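Arylsulfatase (Pseudoalteromonas sp. MB47, PDB 7AJ0) probably removes sulfate groups from the brown-algal polysaccharide fucoidan, apparently by exo action, as a calcium-binding sulfatase assembled into a hexamer. Local coordinates at residues Y97-P100 with S104-A107; P115-L120 with N397-G402; V421-W424 with T430-R433; K137-G142 with D379-S384. All coordinates share one frame; numbering follows the deposited sequence.

Contact 1 (Y97-P100 with S104-A107)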
loop_
_atom_site.group_PDB
_atom_site.type_symbol
_atom_site.label_atom_id
_atom_site.label_comp_id
_atom_site.label_asym_id
_atom_site.label_seq_id
_atom_site.Cartn_x
_atom_site.Cartn_y
_atom_site.Cartn_z
ATOM N N TYR A 97 -1.783 8.281 30.870
ATOM C CA TYR A 97 -0.979 8.673 29.722
ATOM C C TYR A 97 0.456 8.974 30.117
ATOM O O TYR A 97 0.721 9.511 31.196
ATOM C CB TYR A 97 -1.589 9.904 29.020
ATOM C CG TYR A 97 -2.744 9.537 28.129
ATOM C CD1 TYR A 97 -2.526 9.080 26.838
ATOM C CD2 TYR A 97 -4.050 9.622 28.582
ATOM C CE1 TYR A 97 -3.576 8.725 26.020
ATOM C CE2 TYR A 97 -5.108 9.273 27.771
ATOM C CZ TYR A 97 -4.865 8.824 26.489
ATOM O OH TYR A 97 -5.914 8.470 25.677
ATOM N N SER A 98 1.374 8.618 29.214
ATOM C CA SER A 98 2.797 8.867 29.391
ATOM C C SER A 98 3.328 9.638 28.191
ATOM O O SER A 98 2.549 10.064 27.331
ATOM C CB SER A 98 3.551 7.550 29.550
ATOM O OG SER A 98 3.505 6.800 28.345
ATOM N N GLN A 99 4.634 9.810 28.108
ATOM C CA GLN A 99 5.283 10.303 26.898
ATOM C C GLN A 99 5.628 9.131 25.994
ATOM O O GLN A 99 5.569 7.970 26.401
ATOM C CB GLN A 99 6.522 11.107 27.266
ATOM C CG GLN A 99 6.246 12.216 28.266
ATOM C CD GLN A 99 5.220 13.211 27.762
ATOM O OE1 GLN A 99 5.421 13.864 26.736
ATOM N NE2 GLN A 99 4.108 13.326 28.477
ATOM N N PRO A 100 5.986 9.392 24.734
ATOM C CA PRO A 100 6.209 8.280 23.797
ATOM C C PRO A 100 7.526 7.536 23.971
ATOM O O PRO A 100 7.673 6.458 23.380
ATOM C CB PRO A 100 6.157 8.967 22.417
ATOM C CG PRO A 100 5.522 10.296 22.657
ATOM C CD PRO A 100 5.942 10.690 24.039
ATOM N N SER A 104 11.801 10.906 27.974
ATOM C CA SER A 104 10.779 11.943 28.047
ATOM C C SER A 104 9.765 11.647 29.145
ATOM O O SER A 104 9.361 12.554 29.883
ATOM C CB SER A 104 10.087 12.080 26.691
ATOM O OG SER A 104 10.955 12.673 25.741
ATOM N N SER A 105 9.349 10.387 29.273
ATOM C CA SER A 105 8.377 10.029 30.300
ATOM C C SER A 105 8.981 10.106 31.697
ATOM O O SER A 105 8.301 10.495 32.652
ATOM C CB SER A 105 7.839 8.623 30.039
ATOM O OG SER A 105 6.966 8.610 28.928
ATOM N N ARG A 106 10.249 9.724 31.840
ATOM C CA ARG A 106 10.869 9.723 33.161
ATOM C C ARG A 106 11.197 11.134 33.624
ATOM O O ARG A 106 11.137 11.418 34.826
ATOM C CB ARG A 106 12.110 8.836 33.133
ATOM C CG ARG A 106 11.744 7.363 33.084
ATOM C CD ARG A 106 12.770 6.508 32.368
ATOM N NE ARG A 106 12.202 5.194 32.075
ATOM C CZ ARG A 106 12.025 4.239 32.983
ATOM N NH1 ARG A 106 12.377 4.446 34.244
ATOM N NH2 ARG A 106 11.494 3.077 32.630
ATOM N N ALA A 107 11.527 12.030 32.693
ATOM C CA ALA A 107 11.648 13.441 33.039
ATOM C C ALA A 107 10.313 13.996 33.522
ATOM O O ALA A 107 10.249 14.708 34.531
ATOM C CB ALA A 107 12.156 14.232 31.832
#
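Ser105 holds OG beside its own backbone N (chi1 -73°), which swings the hydroxyl out of helix 102-111 and against Gln99 of the preceding loop. Gln99 turns CG the same way (chi1 -53°), which lays CG against Ser104 O and Ser105 CA, and a bend at chi2 then turns the amide end away from the helix. The hydroxyl takes the backbone of the loop: Gln99 N lies 2.7 Å from Ser105 OG, but the angle at the hydrogen is only 127° and the bond is weak. Ser105 OG also bonds to the carbonyl of Asp325, so a small polar residue suits this buried spot. The aliphatic part of Gln99 packs beside the helix, with CB 3.7 Å from Ser104 CB and CG 3.5 Å from Ser104 O. On the other flank, Ser98 CB approaches Ser105 OG to 3.6 Å, while Ser98 OG bonds to Gln99 O at 3.1 Å and braces the loop from within. With an alanine in place of Ser98, the Gln99 carbonyl is likely to lose this donor and the loop a brace on its backbone. Ser104, Ser105 and Arg106 follow Cys102, a calcium ligand, in a sequence resembling the sulfatase signature. The loop joins strand 91-97 to helix 102-111; Pro115 of helix 115-118 packs on Gln99 and Ser104, and Leu377 of helix 377-387 on Ser98 and Ser105.

Contact 2 (P115-L120 with N397-G402)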
loop_
_atom_site.group_PDB
_atom_site.type_symbol
_atom_site.label_atom_id
_atom_site.label_comp_id
_atom_site.label_asym_id
_atom_site.label_seq_id
_atom_site.Cartn_x
_atom_site.Cartn_y
_atom_site.Cartn_z
ATOM N N PRO A 115 8.694 17.347 28.743
ATOM C CA PRO A 115 10.147 17.476 28.540
ATOM C C PRO A 115 10.545 18.538 27.528
ATOM O O PRO A 115 11.714 18.943 27.516
ATOM C CB PRO A 115 10.572 16.074 28.077
ATOM C CG PRO A 115 9.324 15.411 27.615
ATOM C CD PRO A 115 8.194 16.002 28.396
ATOM N N VAL A 116 9.626 19.007 26.682
ATOM C CA VAL A 116 9.990 20.077 25.761
ATOM C C VAL A 116 10.287 21.362 26.527
ATOM O O VAL A 116 11.071 22.202 26.066
ATOM C CB VAL A 116 8.883 20.283 24.711
ATOM C CG1 VAL A 116 7.620 20.845 25.352
ATOM C CG2 VAL A 116 9.380 21.190 23.596
ATOM N N ARG A 117 9.682 21.537 27.705
ATOM C CA ARG A 117 9.970 22.719 28.508
ATOM C C ARG A 117 11.351 22.629 29.145
ATOM O O ARG A 117 12.076 23.627 29.220
ATOM C CB ARG A 117 8.911 22.898 29.595
ATOM C CG ARG A 117 7.477 22.936 29.098
ATOM C CD ARG A 117 6.542 23.391 30.206
ATOM N NE ARG A 117 5.133 23.200 29.874
ATOM C CZ ARG A 117 4.385 24.081 29.216
ATOM N NH1 ARG A 117 4.905 25.227 28.801
ATOM N NH2 ARG A 117 3.111 23.812 28.969
ATOM N N SER A 118 11.730 21.438 29.609
ATOM C CA SER A 118 12.966 21.262 30.358
ATOM C C SER A 118 14.176 21.024 29.469
ATOM O O SER A 118 15.303 21.334 29.873
ATOM C CB SER A 118 12.824 20.085 31.330
ATOM O OG SER A 118 12.645 18.864 30.630
ATOM N N GLY A 119 13.973 20.494 28.267
ATOM C CA GLY A 119 15.067 20.061 27.430
ATOM C C GLY A 119 15.419 18.600 27.574
ATOM O O GLY A 119 16.331 18.125 26.883
ATOM N N LEU A 120 14.722 17.872 28.440
ATOM C CA LEU A 120 15.006 16.464 28.706
ATOM C C LEU A 120 14.254 15.554 27.739
ATOM O O LEU A 120 13.519 14.651 28.138
ATOM C CB LEU A 120 14.659 16.140 30.154
ATOM C CG LEU A 120 15.391 16.983 31.201
ATOM C CD1 LEU A 120 14.817 16.763 32.592
ATOM C CD2 LEU A 120 16.882 16.672 31.180
ATOM N N ASN A 397 8.802 30.997 37.777
ATOM C CA ASN A 397 9.227 31.298 36.417
ATOM C C ASN A 397 9.137 30.093 35.491
ATOM O O ASN A 397 9.492 30.208 34.313
ATOM C CB ASN A 397 10.663 31.831 36.427
ATOM C CG ASN A 397 11.660 30.810 36.932
ATOM O OD1 ASN A 397 11.629 30.420 38.100
ATOM N ND2 ASN A 397 12.555 30.374 36.057
ATOM N N MET A 398 8.675 28.950 35.990
ATOM C CA MET A 398 8.570 27.726 35.210
ATOM C C MET A 398 7.123 27.255 35.191
ATOM O O MET A 398 6.449 27.249 36.225
ATOM C CB MET A 398 9.475 26.631 35.788
ATOM C CG MET A 398 10.963 26.910 35.629
ATOM S SD MET A 398 12.006 25.925 36.728
ATOM C CE MET A 398 11.416 24.267 36.392
ATOM N N TYR A 399 6.651 26.867 34.008
ATOM C CA TYR A 399 5.304 26.334 33.864
ATOM C C TYR A 399 5.304 24.848 34.194
ATOM O O TYR A 399 6.179 24.104 33.741
ATOM C CB TYR A 399 4.791 26.557 32.443
ATOM C CG TYR A 399 3.301 26.362 32.281
ATOM C CD1 TYR A 399 2.425 27.423 32.446
ATOM C CD2 TYR A 399 2.772 25.123 31.955
ATOM C CE1 TYR A 399 1.064 27.258 32.296
ATOM C CE2 TYR A 399 1.407 24.948 31.801
ATOM C CZ TYR A 399 0.560 26.021 31.973
ATOM O OH TYR A 399 -0.797 25.863 31.822
ATOM N N PHE A 400 4.323 24.417 34.980
ATOM C CA PHE A 400 4.205 23.027 35.403
ATOM C C PHE A 400 2.941 22.425 34.809
ATOM O O PHE A 400 1.842 22.957 34.997
ATOM C CB PHE A 400 4.205 22.926 36.926
ATOM C CG PHE A 400 5.563 23.099 37.532
ATOM C CD1 PHE A 400 6.390 22.007 37.721
ATOM C CD2 PHE A 400 6.022 24.354 37.892
ATOM C CE1 PHE A 400 7.646 22.161 38.269
ATOM C CE2 PHE A 400 7.278 24.513 38.440
ATOM C CZ PHE A 400 8.091 23.416 38.629
ATOM N N ASP A 401 3.106 21.317 34.091
ATOM C CA ASP A 401 2.004 20.663 33.404
ATOM C C ASP A 401 1.235 19.697 34.291
ATOM O O ASP A 401 0.087 19.363 33.971
ATOM C CB ASP A 401 2.540 19.914 32.182
ATOM C CG ASP A 401 3.253 20.828 31.207
ATOM O OD1 ASP A 401 2.573 21.621 30.524
ATOM O OD2 ASP A 401 4.499 20.770 31.136
ATOM N N GLY A 402 1.830 19.250 35.393
ATOM C CA GLY A 402 1.163 18.294 36.248
ATOM C C GLY A 402 0.015 18.916 37.019
ATOM O O GLY A 402 0.017 20.104 37.341
#
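Arg117 meets Tyr399 and Asp401 with the far half of its side chain. From CB, which points to the loop, the chain runs extended through CG to NE, a long straight reach that an arginine can make while keeping a flat charged end. CD is the first atom to touch, 3.5 Å from Asp401 OD2 and 3.6 Å from Tyr399 O. NE then gives its proton to Asp401 OD2 at 2.8 Å (157° at the hydrogen), with the acceptor almost in the guanidinium plane. Next comes CZ, which has Tyr399 CD2 over it: this ring carbon stands 3.2 Å above the middle of the guanidinium face, the two planes inclined by 40°. NH2 donates to Asp401 OD1 at 2.7 Å through the syn lone pair. Two nitrogens thus grip two oxygens side-on, a bidentate salt bridge that holds the guanidinium nearly coplanar with the carboxylate and fixes its rotation. NH1 turns to another part of the chain, bonding to Thr502 OG1. Asp401 OD2 has a second donor in the backbone N of Leu114, and Tyr399 OH is held by Glu25. Arg117 and Asp401, both buried, offset each other's charge. The salt bridge ties the short helix 115-118 to the loop between helices 377-387 and 406-409. Helix 489-505 closes over the site, laying His499 and Met503 on Arg117 and Thr502 on Tyr399.

Contact 3 (V421-W424 with T430-R433)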
loop_
_atom_site.group_PDB
_atom_site.type_symbol
_atom_site.label_atom_id
_atom_site.label_comp_id
_atom_site.label_asym_id
_atom_site.label_seq_id
_atom_site.Cartn_x
_atom_site.Cartn_y
_atom_site.Cartn_z
ATOM N N VAL A 421 -4.970 16.138 27.715
ATOM C CA VAL A 421 -3.631 15.568 27.666
ATOM C C VAL A 421 -2.973 16.069 26.390
ATOM O O VAL A 421 -3.548 15.948 25.302
ATOM C CB VAL A 421 -3.659 14.031 27.702
ATOM C CG1 VAL A 421 -2.256 13.468 27.519
ATOM C CG2 VAL A 421 -4.260 13.546 29.010
ATOM N N TYR A 422 -1.784 16.646 26.524
ATOM C CA TYR A 422 -1.030 17.162 25.390
ATOM C C TYR A 422 0.114 16.212 25.073
ATOM O O TYR A 422 0.878 15.827 25.965
ATOM C CB TYR A 422 -0.499 18.564 25.684
ATOM C CG TYR A 422 -1.604 19.561 25.923
ATOM C CD1 TYR A 422 -2.275 20.149 24.861
ATOM C CD2 TYR A 422 -1.986 19.903 27.212
ATOM C CE1 TYR A 422 -3.291 21.052 25.076
ATOM C CE2 TYR A 422 -2.997 20.809 27.436
ATOM C CZ TYR A 422 -3.648 21.380 26.365
ATOM O OH TYR A 422 -4.662 22.284 26.582
ATOM N N MET A 423 0.234 15.848 23.804
ATOM C CA MET A 423 1.155 14.815 23.353
ATOM C C MET A 423 2.222 15.441 22.473
ATOM O O MET A 423 1.907 16.182 21.536
ATOM C CB MET A 423 0.382 13.727 22.610
ATOM C CG MET A 423 -0.981 13.477 23.246
ATOM S SD MET A 423 -1.605 11.809 23.070
ATOM C CE MET A 423 -3.042 11.905 24.130
ATOM N N TRP A 424 3.482 15.156 22.794
ATOM C CA TRP A 424 4.623 15.706 22.083
ATOM C C TRP A 424 5.562 14.587 21.661
ATOM O O TRP A 424 5.746 13.608 22.390
ATOM C CB TRP A 424 5.406 16.697 22.951
ATOM C CG TRP A 424 4.710 17.986 23.207
ATOM C CD1 TRP A 424 3.660 18.193 24.048
ATOM C CD2 TRP A 424 5.022 19.259 22.630
ATOM N NE1 TRP A 424 3.292 19.517 24.031
ATOM C CE2 TRP A 424 4.113 20.191 23.165
ATOM C CE3 TRP A 424 5.978 19.701 21.710
ATOM C CZ2 TRP A 424 4.127 21.539 22.809
ATOM C CZ3 TRP A 424 5.993 21.039 21.358
ATOM C CH2 TRP A 424 5.076 21.943 21.910
ATOM N N THR A 430 2.112 16.995 18.503
ATOM C CA THR A 430 1.454 16.136 17.530
ATOM C C THR A 430 -0.028 15.922 17.789
ATOM O O THR A 430 -0.794 15.810 16.830
ATOM C CB THR A 430 2.142 14.763 17.483
ATOM O OG1 THR A 430 2.039 14.124 18.763
ATOM C CG2 THR A 430 3.614 14.912 17.117
ATOM N N ALA A 431 -0.459 15.864 19.044
ATOM C CA ALA A 431 -1.847 15.525 19.313
ATOM C C ALA A 431 -2.222 15.935 20.725
ATOM O O ALA A 431 -1.363 16.222 21.561
ATOM C CB ALA A 431 -2.097 14.022 19.115
ATOM N N LEU A 432 -3.530 15.967 20.970
ATOM C CA LEU A 432 -4.082 16.150 22.303
ATOM C C LEU A 432 -5.302 15.252 22.438
ATOM O O LEU A 432 -5.875 14.797 21.445
ATOM C CB LEU A 432 -4.457 17.611 22.574
ATOM C CG LEU A 432 -5.546 18.247 21.709
ATOM C CD1 LEU A 432 -6.944 17.942 22.224
ATOM C CD2 LEU A 432 -5.324 19.755 21.621
ATOM N N ARG A 433 -5.687 14.987 23.685
ATOM C CA ARG A 433 -6.930 14.295 23.979
ATOM C C ARG A 433 -7.794 15.176 24.871
ATOM O O ARG A 433 -7.309 15.743 25.855
ATOM C CB ARG A 433 -6.716 12.946 24.665
ATOM C CG ARG A 433 -8.047 12.290 25.021
ATOM C CD ARG A 433 -7.910 10.896 25.588
ATOM N NE ARG A 433 -9.193 10.437 26.115
ATOM C CZ ARG A 433 -9.411 9.234 26.631
ATOM N NH1 ARG A 433 -8.428 8.349 26.688
ATOM N NH2 ARG A 433 -10.613 8.916 27.090
#
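Met423 O is shared by two consecutive amides of the facing strand: Thr430 N donates to it at 3.1 Å and nearly straight (167°), and Ala431 N more weakly at 3.5 Å. The extra residue shifts the partner strand locally, yet beyond it the pairing is regular. Met423 N bonds to Ala431 O at 2.8 Å, and Val421 and Arg433 form a hydrogen-bonded pair, with Arg433 N 2.8 Å from Val421 O and the return bond from Val421 N to Arg433 O. Between them Tyr422 and Leu432 make a non-hydrogen-bonded pair, where Leu432 CA also leans on Val421 O. Their side chains lie side by side, pointing the same way, and Tyr422 CD1 touches Leu432 CB at 4.1 Å. On the other face, Met423 keeps CG beside its backbone N, and its CB and CG lie alongside Ala431 O, each 3.2 Å from it; the flexible thioether chain then runs on, extended, until CE rests 3.9 Å from Arg433 CB. Tyr422 and Leu432 both pack under helix 489-505. The arrangement is a beta hairpin with a classic bulge, at one side of a four-stranded antiparallel sheet such as sulfatases carry in their C-terminal region.

Contact 4 (K137-G142 with D379-S384)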
loop_
_atom_site.group_PDB
_atom_site.type_symbol
_atom_site.label_atom_id
_atom_site.label_comp_id
_atom_site.label_asym_id
_atom_site.label_seq_id
_atom_site.Cartn_x
_atom_site.Cartn_y
_atom_site.Cartn_z
ATOM N N LYS A 137 18.118 23.548 37.005
ATOM C CA LYS A 137 16.897 24.344 36.936
ATOM C C LYS A 137 15.675 23.550 37.373
ATOM O O LYS A 137 14.808 24.083 38.074
ATOM C CB LYS A 137 16.749 24.857 35.500
ATOM C CG LYS A 137 15.464 25.565 35.131
ATOM C CD LYS A 137 15.522 25.911 33.631
ATOM C CE LYS A 137 14.238 26.542 33.104
ATOM N NZ LYS A 137 14.097 27.981 33.477
ATOM N N GLU A 138 15.591 22.279 36.988
ATOM C CA GLU A 138 14.428 21.472 37.324
ATOM C C GLU A 138 14.418 21.131 38.814
ATOM O O GLU A 138 15.451 21.138 39.490
ATOM C CB GLU A 138 14.408 20.193 36.488
ATOM C CG GLU A 138 14.406 20.426 34.981
ATOM C CD GLU A 138 13.237 21.276 34.518
ATOM O OE1 GLU A 138 13.426 22.109 33.604
ATOM O OE2 GLU A 138 12.131 21.112 35.075
ATOM N N VAL A 139 13.225 20.827 39.320
ATOM C CA VAL A 139 13.004 20.558 40.737
ATOM C C VAL A 139 12.309 19.208 40.860
ATOM O O VAL A 139 11.113 19.090 40.561
ATOM C CB VAL A 139 12.169 21.660 41.406
ATOM C CG1 VAL A 139 11.874 21.298 42.849
ATOM C CG2 VAL A 139 12.888 22.996 41.319
ATOM N N SER A 140 13.045 18.197 41.308
ATOM C CA SER A 140 12.483 16.864 41.454
ATOM C C SER A 140 11.671 16.764 42.743
ATOM O O SER A 140 11.828 17.561 43.672
ATOM C CB SER A 140 13.590 15.810 41.459
ATOM O OG SER A 140 14.418 15.954 42.600
ATOM N N GLN A 141 10.786 15.762 42.791
ATOM C CA GLN A 141 10.035 15.530 44.021
ATOM C C GLN A 141 10.954 15.050 45.135
ATOM O O GLN A 141 10.665 15.272 46.316
ATOM C CB GLN A 141 8.900 14.531 43.792
ATOM C CG GLN A 141 9.326 13.133 43.390
ATOM C CD GLN A 141 9.261 12.916 41.890
ATOM O OE1 GLN A 141 10.071 13.458 41.142
ATOM N NE2 GLN A 141 8.291 12.124 41.443
ATOM N N GLY A 142 12.063 14.398 44.783
ATOM C CA GLY A 142 13.059 14.076 45.788
ATOM C C GLY A 142 13.536 15.308 46.530
ATOM O O GLY A 142 13.618 15.318 47.759
ATOM N N ASP A 379 0.991 14.080 36.629
ATOM C CA ASP A 379 0.028 14.159 37.721
ATOM C C ASP A 379 0.493 13.362 38.935
ATOM O O ASP A 379 0.141 13.704 40.070
ATOM C CB ASP A 379 -1.341 13.666 37.253
ATOM C CG ASP A 379 -1.938 14.543 36.166
ATOM O OD1 ASP A 379 -1.458 15.683 35.989
ATOM O OD2 ASP A 379 -2.893 14.095 35.494
ATOM N N ILE A 380 1.268 12.298 38.723
ATOM C CA ILE A 380 1.854 11.579 39.850
ATOM C C ILE A 380 2.819 12.489 40.600
ATOM O O ILE A 380 2.830 12.535 41.836
ATOM C CB ILE A 380 2.552 10.295 39.367
ATOM C CG1 ILE A 380 1.543 9.365 38.690
ATOM C CG2 ILE A 380 3.232 9.592 40.536
ATOM C CD1 ILE A 380 2.177 8.228 37.906
ATOM N N TYR A 381 3.646 13.226 39.856
ATOM C CA TYR A 381 4.557 14.189 40.464
ATOM C C TYR A 381 3.795 15.213 41.293
ATOM O O TYR A 381 4.098 15.423 42.472
ATOM C CB TYR A 381 5.371 14.864 39.357
ATOM C CG TYR A 381 6.176 16.073 39.769
ATOM C CD1 TYR A 381 5.584 17.325 39.868
ATOM C CD2 TYR A 381 7.536 15.971 40.020
ATOM C CE1 TYR A 381 6.316 18.433 40.226
ATOM C CE2 TYR A 381 8.277 17.074 40.380
ATOM C CZ TYR A 381 7.663 18.302 40.481
ATOM O OH TYR A 381 8.398 19.406 40.843
ATOM N N MET A 382 2.790 15.853 40.693
ATOM C CA MET A 382 2.070 16.914 41.388
ATOM C C MET A 382 1.229 16.363 42.531
ATOM O O MET A 382 1.063 17.032 43.558
ATOM C CB MET A 382 1.191 17.679 40.401
ATOM C CG MET A 382 0.873 19.103 40.832
ATOM S SD MET A 382 2.350 20.124 41.015
ATOM C CE MET A 382 2.894 20.280 39.316
ATOM N N THR A 383 0.683 15.156 42.371
ATOM C CA THR A 383 -0.025 14.508 43.470
ATOM C C THR A 383 0.926 14.203 44.622
ATOM O O THR A 383 0.586 14.413 45.792
ATOM C CB THR A 383 -0.698 13.229 42.965
ATOM O OG1 THR A 383 -1.620 13.554 41.912
ATOM C CG2 THR A 383 -1.440 12.519 44.086
ATOM N N SER A 384 2.129 13.719 44.307
ATOM C CA SER A 384 3.117 13.457 45.348
ATOM C C SER A 384 3.453 14.726 46.122
ATOM O O SER A 384 3.568 14.698 47.352
ATOM C CB SER A 384 4.385 12.865 44.731
ATOM O OG SER A 384 4.133 11.606 44.132
#
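The polar link is one hydrogen bond: Tyr381 OH donates to Val139 O at 2.7 Å. The hydroxyl comes in at 157° to the C=O bond, somewhat tilted from its plane, and reaches the loop carbonyl ahead of helix 141-146. Tyr381 sets CG opposite its backbone N (chi1 169°), which sends the ring off helix 377-387 and across to the start of helix 141-146; a long, flat residue with a polar end fits this span. The packing is carried by the same ring. Gln141 N stands 3.7 Å from Tyr381 CE2, and Gln141 OE1 lies 3.7 Å from Tyr381 CD2, the amide turned almost at right angles (84°) to the ring. The NE2 end of Gln141 is held elsewhere, by Tyr263 OH and Leu109 O. A phenylalanine in place of Tyr381 would probably leave the carbonyl of Val139 without its donor while retaining much of the ring packing. Within helix 377-387, Ser384 OG returns to Ile380 O at 2.8 Å, and Thr383 OG1 does likewise to Asp379 O. Ser140, whose backbone carbon lies by the ring, is the N-cap of helix 141-146; its OG accepts from Lys143 N and bonds to Val171 O. A capped helix start is thus fastened to a helix of the sulfatase alpha/beta fold, beside Tyr263 on strand 262-267 of the large mixed sheet.

How the contacts relate
From the N terminus, contact 1 comes first, closing the short loop by which strand 91-97 enters helix 102-111. Contact 2 opens next and spans 276 residues to 397-402; within that span lies contact 4, which joins 137-142 to 379-384. Contact 3 follows as a local hairpin, and no two contacts cross. Contacts 1 and 2 meet where Ala107 CB packs 3.6 Å from Leu120 CB, and contacts 2 and 4 where Met398 and Ser118 lie against Glu138. Contact 1 reaches contact 3 through a probable hydrogen bond of 2.7 Å between Tyr97 OH and Arg433 NH1, tying the large mixed sheet to the small antiparallel one.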